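Local atomic coordinates of enoyl-CoA hydratase/isomerase family protein (Ruegeria pomeroyi, PDB entry 3L3S), a protein that belongs to the crotonase superfamily and probably acts as a hydro-lyase on acyl-CoA substrates in fatty acid metabolism. Residues K105-G113 with L194-L205. Residues are numbered along the deposited sequence; the frame is centred on the assembly and turned at random.
Sequences KPTIALVEG and LATHVADLAGAL
In the crotonase-fold core, residues 194-205 of helix 194-207 run antiparallel to strand 107-111 of the mixed sheet, the axes of the two segments 9.7 Å apart at an angle of 174°; Pro106, Ile108 and Leu110 face the helix and meet it through apolar side chains, without a hydrogen bond. At the N-terminal end of the helix, Leu110 spans Val198 and Leu194: its CG rests 4.0 Å from Val198 CG2, while its CD2 lies 3.8 Å from Leu194 CD2. With Leu110 CG anti to the backbone N (chi1 -162°), both methyls are carried down onto the helix. Leu194 CD2 also meets the C-terminal end of the strand, 3.6 Å from Val111 O, and touches Glu112 CG. Farther along, Ile108 divides its branches: CG2 slides alongside Val198 CG1, whereas CD1 touches both Ala202 CB (3.9 Å) and Leu201 CD2 (4.0 Å). At the other end, Leu205 CD1 lies 3.8 Å from Pro106 CB. Glu112 OE1 accepts a hydrogen bond from Gly60 N, away from the helix. The strand lies between strands 53-58 and 128-131, whose Val53 and Tyr130 extend this apolar layer; helix 210-223 closes it beside Pro106 and Leu205, and Leu169 and Thr170 of a second subunit pack against Leu205 and Leu201.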
ATOM      1  N   LYS B 105     -15.231  -7.604 -15.687  1.00 24.84           N
ATOM      2  CA  LYS B 105     -15.109  -9.063 -15.580  1.00 24.53           C
ATOM      3  C   LYS B 105     -13.714  -9.435 -15.063  1.00 23.04           C
ATOM      4  O   LYS B 105     -12.732  -8.802 -15.456  1.00 23.99           O
ATOM      5  CB  LYS B 105     -15.381  -9.715 -16.942  1.00 24.62           C
ATOM      6  CG  LYS B 105     -16.820  -9.540 -17.369  1.00 25.73           C
ATOM      7  CD  LYS B 105     -17.117 -10.032 -18.752  1.00 27.36           C
ATOM      8  CE  LYS B 105     -18.444  -9.432 -19.214  1.00 28.89           C
ATOM      9  NZ  LYS B 105     -18.903 -10.016 -20.493  1.00 30.48           N
ATOM     10  N   PRO B 106     -13.613 -10.427 -14.146  1.00 20.92           N
ATOM     11  CA  PRO B 106     -12.319 -10.858 -13.584  1.00 20.28           C
ATOM     12  C   PRO B 106     -11.285 -11.319 -14.597  1.00 20.04           C
ATOM     13  O   PRO B 106     -11.603 -12.046 -15.533  1.00 18.69           O
ATOM     14  CB  PRO B 106     -12.705 -12.010 -12.662  1.00 19.31           C
ATOM     15  CG  PRO B 106     -14.066 -11.662 -12.228  1.00 21.62           C
ATOM     16  CD  PRO B 106     -14.710 -11.180 -13.507  1.00 21.21           C
ATOM     17  N   THR B 107     -10.071 -10.800 -14.445  1.00 20.13           N
ATOM     18  CA  THR B 107      -8.946 -11.139 -15.314  1.00 20.44           C
ATOM     19  C   THR B 107      -7.856 -11.827 -14.479  1.00 20.48           C
ATOM     20  O   THR B 107      -7.462 -11.336 -13.420  1.00 21.54           O
ATOM     21  CB  THR B 107      -8.397  -9.893 -16.032  1.00 20.07           C
ATOM     22  OG1 THR B 107      -7.936  -8.949 -15.061  1.00 20.65           O
ATOM     23  CG2 THR B 107      -9.500  -9.230 -16.892  1.00 19.68           C
ATOM     24  N   ILE B 108      -7.442 -13.012 -14.917  1.00 20.69           N
ATOM     25  CA  ILE B 108      -6.433 -13.811 -14.210  1.00 20.12           C
ATOM     26  C   ILE B 108      -5.250 -14.159 -15.107  1.00 20.03           C
ATOM     27  O   ILE B 108      -5.422 -14.685 -16.203  1.00 21.15           O
ATOM     28  CB  ILE B 108      -7.038 -15.154 -13.668  1.00 21.10           C
ATOM     29  CG1 ILE B 108      -8.237 -14.883 -12.750  1.00 21.66           C
ATOM     30  CG2 ILE B 108      -5.976 -15.954 -12.887  1.00 20.83           C
ATOM     31  CD1 ILE B 108      -9.200 -16.035 -12.616  1.00 22.17           C
ATOM     32  N   ALA B 109      -4.050 -13.917 -14.593  1.00 18.31           N
ATOM     33  CA  ALA B 109      -2.825 -14.230 -15.305  1.00 17.43           C
ATOM     34  C   ALA B 109      -2.183 -15.516 -14.769  1.00 18.07           C
ATOM     35  O   ALA B 109      -2.047 -15.692 -13.554  1.00 19.63           O
ATOM     36  CB  ALA B 109      -1.863 -13.070 -15.207  1.00 16.27           C
ATOM     37  N   LEU B 110      -1.853 -16.432 -15.681  1.00 20.77           N
ATOM     38  CA  LEU B 110      -1.198 -17.710 -15.356  1.00 23.16           C
ATOM     39  C   LEU B 110       0.261 -17.581 -15.831  1.00 23.78           C
ATOM     40  O   LEU B 110       0.536 -17.561 -17.040  1.00 23.24           O
ATOM     41  CB  LEU B 110      -1.919 -18.861 -16.071  1.00 23.89           C
ATOM     42  CG  LEU B 110      -1.797 -20.346 -15.692  1.00 25.87           C
ATOM     43  CD1 LEU B 110      -2.904 -21.096 -16.412  1.00 27.35           C
ATOM     44  CD2 LEU B 110      -0.454 -20.961 -16.040  1.00 26.51           C
ATOM     45  N   VAL B 111       1.175 -17.483 -14.866  1.00 25.18           N
ATOM     46  CA  VAL B 111       2.613 -17.304 -15.117  1.00 26.35           C
ATOM     47  C   VAL B 111       3.469 -18.525 -14.745  1.00 27.99           C
ATOM     48  O   VAL B 111       3.519 -18.915 -13.577  1.00 27.30           O
ATOM     49  CB  VAL B 111       3.120 -16.030 -14.365  1.00 25.55           C
ATOM     50  CG1 VAL B 111       4.603 -15.793 -14.558  1.00 25.45           C
ATOM     51  CG2 VAL B 111       2.357 -14.817 -14.849  1.00 25.11           C
ATOM     52  N   GLU B 112       4.172 -19.077 -15.743  1.00 29.28           N
ATOM     53  CA  GLU B 112       5.052 -20.251 -15.582  1.00 31.12           C
ATOM     54  C   GLU B 112       6.539 -19.898 -15.719  1.00 30.38           C
ATOM     55  O   GLU B 112       7.406 -20.693 -15.330  1.00 31.02           O
ATOM     56  CB  GLU B 112       4.729 -21.327 -16.633  1.00 31.63           C
ATOM     57  CG  GLU B 112       3.353 -21.961 -16.527  1.00 33.57           C
ATOM     58  CD  GLU B 112       2.946 -22.733 -17.770  1.00 34.84           C
ATOM     59  OE1 GLU B 112       3.258 -22.290 -18.893  1.00 33.48           O
ATOM     60  OE2 GLU B 112       2.282 -23.782 -17.626  1.00 40.02           O
ATOM     61  N   GLY B 113       6.820 -18.735 -16.311  1.00 29.88           N
ATOM     62  CA  GLY B 113       8.193 -18.301 -16.512  1.00 24.83           C
ATOM     63  C   GLY B 113       8.471 -16.836 -16.241  1.00 25.43           C
ATOM     64  O   GLY B 113       7.882 -16.238 -15.335  1.00 24.05           O
ATOM     65  N   LEU B 194      -0.753 -25.820 -11.050  1.00 30.09           N
ATOM     66  CA  LEU B 194      -1.041 -24.456 -11.517  1.00 30.58           C
ATOM     67  C   LEU B 194      -2.212 -24.320 -12.494  1.00 30.20           C
ATOM     68  O   LEU B 194      -3.085 -23.476 -12.292  1.00 29.16           O
ATOM     69  CB  LEU B 194       0.222 -23.797 -12.101  1.00 30.20           C
ATOM     70  CG  LEU B 194       0.242 -22.274 -12.316  1.00 32.10           C
ATOM     71  CD1 LEU B 194       0.019 -21.523 -11.001  1.00 33.41           C
ATOM     72  CD2 LEU B 194       1.559 -21.849 -12.927  1.00 31.44           C
ATOM     73  N   ALA B 195      -2.258 -25.194 -13.498  1.00 31.68           N
ATOM     74  CA  ALA B 195      -3.317 -25.188 -14.508  1.00 33.59           C
ATOM     75  C   ALA B 195      -4.705 -25.467 -13.918  1.00 34.29           C
ATOM     76  O   ALA B 195      -5.662 -24.762 -14.246  1.00 34.65           O
ATOM     77  CB  ALA B 195      -3.001 -26.180 -15.619  1.00 33.63           C
ATOM     78  N   THR B 196      -4.791 -26.453 -13.019  1.00 35.04           N
ATOM     79  CA  THR B 196      -6.063 -26.814 -12.369  1.00 36.11           C
ATOM     80  C   THR B 196      -6.531 -25.738 -11.401  1.00 33.53           C
ATOM     81  O   THR B 196      -7.706 -25.395 -11.396  1.00 35.12           O
ATOM     82  CB  THR B 196      -5.991 -28.147 -11.583  1.00 37.77           C
ATOM     83  OG1 THR B 196      -4.866 -28.127 -10.695  1.00 41.05           O
ATOM     84  CG2 THR B 196      -5.892 -29.332 -12.529  1.00 38.86           C
ATOM     85  N   HIS B 197      -5.594 -25.189 -10.625  1.00 32.30           N
ATOM     86  CA  HIS B 197      -5.875 -24.141  -9.642  1.00 30.17           C
ATOM     87  C   HIS B 197      -6.577 -22.938 -10.271  1.00 28.90           C
ATOM     88  O   HIS B 197      -7.595 -22.483  -9.755  1.00 30.05           O
ATOM     89  CB  HIS B 197      -4.586 -23.683  -8.956  1.00 30.40           C
ATOM     90  CG  HIS B 197      -4.808 -22.702  -7.844  1.00 31.54           C
ATOM     91  ND1 HIS B 197      -5.045 -23.097  -6.547  1.00 32.99           N
ATOM     92  CD2 HIS B 197      -4.822 -21.347  -7.835  1.00 30.72           C
ATOM     93  CE1 HIS B 197      -5.200 -22.028  -5.786  1.00 33.91           C
ATOM     94  NE2 HIS B 197      -5.069 -20.954  -6.543  1.00 33.41           N
ATOM     95  N   VAL B 198      -6.014 -22.445 -11.375  1.00 28.16           N
ATOM     96  CA  VAL B 198      -6.544 -21.306 -12.124  1.00 26.04           C
ATOM     97  C   VAL B 198      -7.887 -21.657 -12.766  1.00 26.28           C
ATOM     98  O   VAL B 198      -8.836 -20.890 -12.654  1.00 26.27           O
ATOM     99  CB  VAL B 198      -5.521 -20.829 -13.196  1.00 26.82           C
ATOM    100  CG1 VAL B 198      -6.119 -19.750 -14.113  1.00 25.84           C
ATOM    101  CG2 VAL B 198      -4.284 -20.280 -12.511  1.00 25.87           C
ATOM    102  N   ALA B 199      -7.976 -22.846 -13.361  1.00 25.85           N
ATOM    103  CA  ALA B 199      -9.202 -23.311 -14.016  1.00 26.48           C
ATOM    104  C   ALA B 199     -10.385 -23.474 -13.049  1.00 26.31           C
ATOM    105  O   ALA B 199     -11.513 -23.108 -13.385  1.00 27.85           O
ATOM    106  CB  ALA B 199      -8.938 -24.608 -14.769  1.00 23.92           C
ATOM    107  N   ASP B 200     -10.105 -23.957 -11.836  1.00 27.27           N
ATOM    108  CA  ASP B 200     -11.126 -24.162 -10.794  1.00 26.99           C
ATOM    109  C   ASP B 200     -11.548 -22.838 -10.168  1.00 26.71           C
ATOM    110  O   ASP B 200     -12.732 -22.620  -9.902  1.00 24.98           O
ATOM    111  CB  ASP B 200     -10.612 -25.094  -9.680  1.00 27.33           C
ATOM    112  CG  ASP B 200     -10.359 -26.520 -10.159  1.00 29.47           C
ATOM    113  OD1 ASP B 200     -11.022 -26.976 -11.115  1.00 32.13           O
ATOM    114  OD2 ASP B 200      -9.484 -27.192  -9.572  1.00 32.80           O
ATOM    115  N   LEU B 201     -10.564 -21.959  -9.961  1.00 26.39           N
ATOM    116  CA  LEU B 201     -10.768 -20.638  -9.371  1.00 27.39           C
ATOM    117  C   LEU B 201     -11.573 -19.752 -10.336  1.00 26.33           C
ATOM    118  O   LEU B 201     -12.504 -19.062  -9.916  1.00 27.63           O
ATOM    119  CB  LEU B 201      -9.411 -20.018  -9.039  1.00 28.70           C
ATOM    120  CG  LEU B 201      -9.296 -18.827  -8.090  1.00 30.87           C
ATOM    121  CD1 LEU B 201      -8.162 -19.062  -7.100  1.00 33.25           C
ATOM    122  CD2 LEU B 201      -9.050 -17.565  -8.890  1.00 30.58           C
ATOM    123  N   ALA B 202     -11.232 -19.822 -11.626  1.00 23.93           N
ATOM    124  CA  ALA B 202     -11.922 -19.074 -12.675  1.00 23.83           C
ATOM    125  C   ALA B 202     -13.323 -19.651 -12.907  1.00 24.32           C
ATOM    126  O   ALA B 202     -14.298 -18.893 -13.010  1.00 22.69           O
ATOM    127  CB  ALA B 202     -11.111 -19.094 -13.976  1.00 23.59           C
ATOM    128  N   GLY B 203     -13.411 -20.988 -12.916  1.00 22.15           N
ATOM    129  CA  GLY B 203     -14.674 -21.700 -13.104  1.00 23.85           C
ATOM    130  C   GLY B 203     -15.713 -21.416 -12.029  1.00 23.94           C
ATOM    131  O   GLY B 203     -16.896 -21.252 -12.341  1.00 25.24           O
ATOM    132  N   ALA B 204     -15.252 -21.311 -10.776  1.00 24.53           N
ATOM    133  CA  ALA B 204     -16.098 -21.007  -9.617  1.00 25.54           C
ATOM    134  C   ALA B 204     -16.550 -19.544  -9.685  1.00 26.25           C
ATOM    135  O   ALA B 204     -17.696 -19.242  -9.362  1.00 26.28           O
ATOM    136  CB  ALA B 204     -15.351 -21.274  -8.311  1.00 26.14           C
ATOM    137  N   LEU B 205     -15.657 -18.668 -10.163  1.00 25.24           N
ATOM    138  CA  LEU B 205     -15.944 -17.247 -10.341  1.00 25.75           C
ATOM    139  C   LEU B 205     -17.010 -17.053 -11.415  1.00 26.86           C
ATOM    140  O   LEU B 205     -17.907 -16.217 -11.261  1.00 28.46           O
ATOM    141  CB  LEU B 205     -14.688 -16.469 -10.730  1.00 25.91           C
ATOM    142  CG  LEU B 205     -13.996 -15.609  -9.677  1.00 25.32           C
ATOM    143  CD1 LEU B 205     -12.758 -14.997 -10.291  1.00 22.40           C
ATOM    144  CD2 LEU B 205     -14.943 -14.525  -9.172  1.00 24.08           C
TER